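Local atomic coordinates of N-acetyltransferase domain-containing protein (Deinococcus radiodurans, PDB entry 3S6F), a protein that probably works as an N-acetyltransferase of the GNAT family, binding coenzyme A and calcium ions. Residues 114-117 and 118-121. Sequence-based numbering, arbitrary orientation. Where two conformers were deposited one is given.
With COA (coenzyme A), chain B.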
ATOM      1  N   ASP A 114     -14.133   3.035 -11.680  1.00 18.70           N
ATOM      2  CA  ASP A 114     -14.510   4.327 -12.229  1.00 19.41           C
ATOM      3  C   ASP A 114     -15.604   5.065 -11.442  1.00 19.41           C
ATOM      4  O   ASP A 114     -15.547   6.276 -11.279  1.00 19.87           O
ATOM      5  CB  ASP A 114     -15.014   4.156 -13.675  1.00 20.98           C
ATOM      6  CG  ASP A 114     -13.891   3.842 -14.675  1.00 24.31           C
ATOM      7  OD1 ASP A 114     -12.678   3.934 -14.334  1.00 25.79           O
ATOM      8  OD2 ASP A 114     -14.217   3.503 -15.838  1.00 27.53           O
ATOM      9  N   ASP A 115     -16.564   4.321 -10.905  1.00 19.77           N
ATOM     10  CA  ASP A 115     -17.750   4.925 -10.285  0.54 21.29           C
ATOM     11  C   ASP A 115     -17.437   5.792  -9.065  1.00 20.32           C
ATOM     12  O   ASP A 115     -18.138   6.764  -8.788  1.00 21.63           O
ATOM     13  CB  ASP A 115     -18.826   3.856  -9.949  0.54 21.92           C
ATOM     14  CG  ASP A 115     -18.378   2.827  -8.906  0.54 25.18           C
ATOM     15  OD1 ASP A 115     -17.168   2.688  -8.630  0.54 28.80           O
ATOM     16  OD2 ASP A 115     -19.252   2.103  -8.376  0.54 30.15           O
ATOM     17  N   VAL A 116     -16.366   5.461  -8.315  1.00 18.64           N
ATOM     18  CA  VAL A 116     -16.046   6.169  -7.082  0.50 18.17           C
ATOM     19  C   VAL A 116     -14.912   7.210  -7.271  1.00 17.14           C
ATOM     20  O   VAL A 116     -14.513   7.904  -6.335  1.00 17.76           O
ATOM     21  CB  VAL A 116     -15.746   5.128  -5.994  0.50 18.94           C
ATOM     22  CG1 VAL A 116     -14.410   4.534  -6.203  0.50 17.92           C
ATOM     23  CG2 VAL A 116     -15.865   5.727  -4.619  0.50 18.66           C
ATOM     24  N   VAL A 117     -14.405   7.353  -8.498  1.00 16.06           N
ATOM     25  CA  VAL A 117     -13.416   8.363  -8.771  1.00 16.22           C
ATOM     26  C   VAL A 117     -13.820   9.758  -8.252  1.00 16.18           C
ATOM     27  O   VAL A 117     -13.023  10.443  -7.615  1.00 16.58           O
ATOM     28  CB  VAL A 117     -13.005   8.347 -10.248  1.00 16.43           C
ATOM     29  CG1 VAL A 117     -12.209   9.611 -10.576  1.00 17.15           C
ATOM     30  CG2 VAL A 117     -12.192   7.094 -10.560  1.00 16.29           C
ATOM     31  N   PRO A 118     -15.082  10.211  -8.519  1.00 17.31           N
ATOM     32  CA  PRO A 118     -15.415  11.550  -8.044  1.00 17.90           C
ATOM     33  C   PRO A 118     -15.371  11.723  -6.521  1.00 16.61           C
ATOM     34  O   PRO A 118     -14.971  12.775  -6.036  1.00 16.32           O
ATOM     35  CB  PRO A 118     -16.837  11.800  -8.617  1.00 18.37           C
ATOM     36  CG  PRO A 118     -16.936  10.890  -9.787  1.00 19.52           C
ATOM     37  CD  PRO A 118     -16.098   9.673  -9.436  1.00 17.90           C
ATOM     38  N   PHE A 119     -15.708  10.674  -5.775  1.00 15.81           N
ATOM     39  CA  PHE A 119     -15.615  10.713  -4.321  1.00 14.94           C
ATOM     40  C   PHE A 119     -14.181  11.079  -3.895  1.00 13.35           C
ATOM     41  O   PHE A 119     -13.969  11.883  -3.000  1.00 13.62           O
ATOM     42  CB  PHE A 119     -16.050   9.358  -3.761  1.00 14.17           C
ATOM     43  CG  PHE A 119     -15.722   9.172  -2.306  1.00 12.81           C
ATOM     44  CD1 PHE A 119     -16.580   9.628  -1.328  1.00 13.25           C
ATOM     45  CD2 PHE A 119     -14.589   8.518  -1.890  1.00 12.00           C
ATOM     46  CE1 PHE A 119     -16.278   9.498   0.023  1.00 12.48           C
ATOM     47  CE2 PHE A 119     -14.324   8.409  -0.536  1.00 12.28           C
ATOM     48  CZ  PHE A 119     -15.123   8.852   0.419  1.00 11.23           C
ATOM     49  N   TYR A 120     -13.222  10.431  -4.527  1.00 13.21           N
ATOM     50  CA  TYR A 120     -11.828  10.660  -4.191  1.00 12.84           C
ATOM     51  C   TYR A 120     -11.289  11.984  -4.739  1.00 13.21           C
ATOM     52  O   TYR A 120     -10.493  12.660  -4.087  1.00 14.62           O
ATOM     53  CB  TYR A 120     -10.951   9.490  -4.646  1.00 12.24           C
ATOM     54  CG  TYR A 120     -11.233   8.223  -3.885  1.00 11.32           C
ATOM     55  CD1 TYR A 120     -10.872   8.120  -2.549  1.00 11.61           C
ATOM     56  CD2 TYR A 120     -11.825   7.120  -4.481  1.00 11.84           C
ATOM     57  CE1 TYR A 120     -11.127   6.966  -1.798  1.00 10.88           C
ATOM     58  CE2 TYR A 120     -12.067   5.949  -3.735  1.00 13.58           C
ATOM     59  CZ  TYR A 120     -11.714   5.885  -2.409  1.00 11.99           C
ATOM     60  OH  TYR A 120     -11.915   4.729  -1.682  1.00 15.13           O
ATOM     61  N   GLU A 121     -11.750  12.395  -5.921  1.00 14.75           N
ATOM     62  CA  GLU A 121     -11.321  13.684  -6.467  1.00 16.77           C
ATOM     63  C   GLU A 121     -11.777  14.818  -5.557  1.00 16.29           C
ATOM     64  O   GLU A 121     -11.029  15.794  -5.338  1.00 16.92           O
ATOM     65  CB  GLU A 121     -11.826  13.884  -7.887  1.00 18.35           C
ATOM     66  CG  GLU A 121     -11.053  12.978  -8.851  1.00 21.36           C
ATOM     67  CD  GLU A 121     -11.456  13.076 -10.303  1.00 28.64           C
ATOM     68  OE1 GLU A 121     -12.657  13.341 -10.550  1.00 29.26           O
ATOM     69  OE2 GLU A 121     -10.575  12.817 -11.175  1.00 31.18           O
TER
HETATM   70  N1A COA B 200     -21.126   5.483  -7.443  0.50 19.17           N
HETATM   71  C2A COA B 200     -21.281   6.842  -7.614  0.50 18.02           C
HETATM   72  N3A COA B 200     -21.016   7.739  -6.606  0.50 17.18           N
HETATM   73  C4A COA B 200     -20.611   7.252  -5.406  0.50 14.87           C
HETATM   74  C5A COA B 200     -20.475   5.883  -5.199  0.50 17.28           C
HETATM   75  C6A COA B 200     -20.710   4.985  -6.239  0.50 19.22           C
HETATM   76  N6A COA B 200     -20.550   3.665  -6.093  0.50 20.54           N
HETATM   77  N7A COA B 200     -20.068   5.709  -3.913  0.50 16.85           N
HETATM   78  C8A COA B 200     -19.967   6.926  -3.336  0.50 15.64           C
HETATM   79  N9A COA B 200     -20.302   7.891  -4.243  0.50 15.18           N
HETATM   80  C1B COA B 200     -20.279   9.338  -4.041  0.50 14.74           C
HETATM   81  C2B COA B 200     -21.657   9.967  -4.202  0.50 14.37           C
HETATM   82  O2B COA B 200     -21.430  11.235  -4.735  0.50 16.48           O
HETATM   83  C3B COA B 200     -22.193  10.125  -2.788  0.50 13.59           C
HETATM   84  O3B COA B 200     -23.165  11.146  -2.644  0.50 14.42           O
HETATM   85  P3B COA B 200     -24.747  10.780  -2.648  0.50 15.64           P
HETATM   86  O7A COA B 200     -25.022  10.114  -3.973  0.50 17.04           O
HETATM   87  O8A COA B 200     -25.008   9.835  -1.503  0.50 15.62           O
HETATM   88  O9A COA B 200     -25.451  12.105  -2.488  0.50 19.60           O
HETATM   89  C4B COA B 200     -20.889  10.425  -2.065  0.50 11.99           C
HETATM   90  O4B COA B 200     -19.899   9.646  -2.723  0.50 13.84           O
HETATM   91  C5B COA B 200     -20.930  10.084  -0.587  0.50 10.82           C
HETATM   92  O5B COA B 200     -19.832  10.705   0.056  0.50  9.28           O
HETATM   93  P1A COA B 200     -19.756  10.597   1.665  0.50 11.56           P
HETATM   94  O1A COA B 200     -18.588  11.431   2.056  0.50 11.15           O
HETATM   95  O2A COA B 200     -21.076  10.870   2.325  0.50 11.63           O
HETATM   96  O3A COA B 200     -19.318   9.070   1.824  0.50 10.54           O
HETATM   97  P2A COA B 200     -20.195   7.811   2.295  0.50 11.05           P
HETATM   98  O4A COA B 200     -21.454   7.751   1.517  0.50 10.89           O
HETATM   99  O5A COA B 200     -20.284   7.849   3.781  0.50 11.37           O
HETATM  100  O6A COA B 200     -19.180   6.655   1.897  0.50 11.13           O
HETATM  101  CBP COA B 200     -18.229   5.136   0.315  0.50 10.60           C
HETATM  102  CCP COA B 200     -18.649   6.574   0.575  0.50 10.04           C
HETATM  103  CDP COA B 200     -17.187   4.714   1.368  0.50 12.12           C
HETATM  104  CEP COA B 200     -17.586   5.051  -1.087  0.50 11.66           C
HETATM  105  CAP COA B 200     -19.511   4.288   0.397  0.50 11.19           C
HETATM  106  OAP COA B 200     -20.342   4.518  -0.726  0.50 12.80           O
HETATM  107  C9P COA B 200     -19.178   2.816   0.453  0.50 13.54           C
HETATM  108  O9P COA B 200     -18.910   2.229   1.614  0.50  7.74           O
HETATM  109  N8P COA B 200     -19.208   2.083  -0.652  0.50 12.74           N
HETATM  110  C7P COA B 200     -18.894   0.659  -0.648  0.50 13.36           C
HETATM  111  C6P COA B 200     -17.395   0.350  -0.524  0.50 13.04           C
HETATM  112  C5P COA B 200     -16.600   1.207  -1.467  0.50 14.26           C
HETATM  113  O5P COA B 200     -16.955   1.310  -2.645  0.50 15.80           O
HETATM  114  N4P COA B 200     -15.520   1.803  -0.942  0.50 15.49           N
HETATM  115  C3P COA B 200     -14.511   2.454  -1.742  0.50 18.50           C
HETATM  116  C2P COA B 200     -13.281   1.549  -1.774  0.50 22.34           C
HETATM  117  S1P COA B 200     -13.530   0.031  -2.757  0.50 29.05           S
HETATM  118  O   HOH W   1     -18.018   9.014  -6.723  0.50 15.89           O
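Tyr120 reaches back over Val116 from the next turn, its CG set beside its own backbone N (chi1 -67°), which swings the ring toward coenzyme A. Its CB lies 3.7 Å from Val117 O. Further out, CD2 comes within 3.4 Å of Val116 O, a carbonyl that accepts a weak hydrogen bond from Tyr120 N. CE2 then meets the Val116 methyls, CG1 at 3.7 Å, in one of the two conformers modelled for that valine. At the tip, OH sits 3.5 Å from C3P of coenzyme A, beside the thiol end of the pantetheine arm. Phe119 CD2 stands over the centre of one face of the Tyr120 ring. This is the short helix that follows strand 107-112 in the GNAT fold, and with the loop leading into it, it lines the cofactor pocket: the Phe119 ring turns its edge to O5B, near the ribose and pyrophosphate, while from the loop Asp115 OD2, in one of its two conformers, takes a weak hydrogen bond from the adenine N6A. A leucine in place of Tyr120 would probably deprive Phe119 of the ring it rests on and the pantetheine arm of its neighbouring hydroxyl. One water joins Asp115 O to Phe119 N, accepting from the latter at 3.0 Å. Glu121 N donates to Val117 O at 2.9 Å, and Glu121 CD packs 3.6 Å from Val117 CG1, both side chains also touching the second subunit.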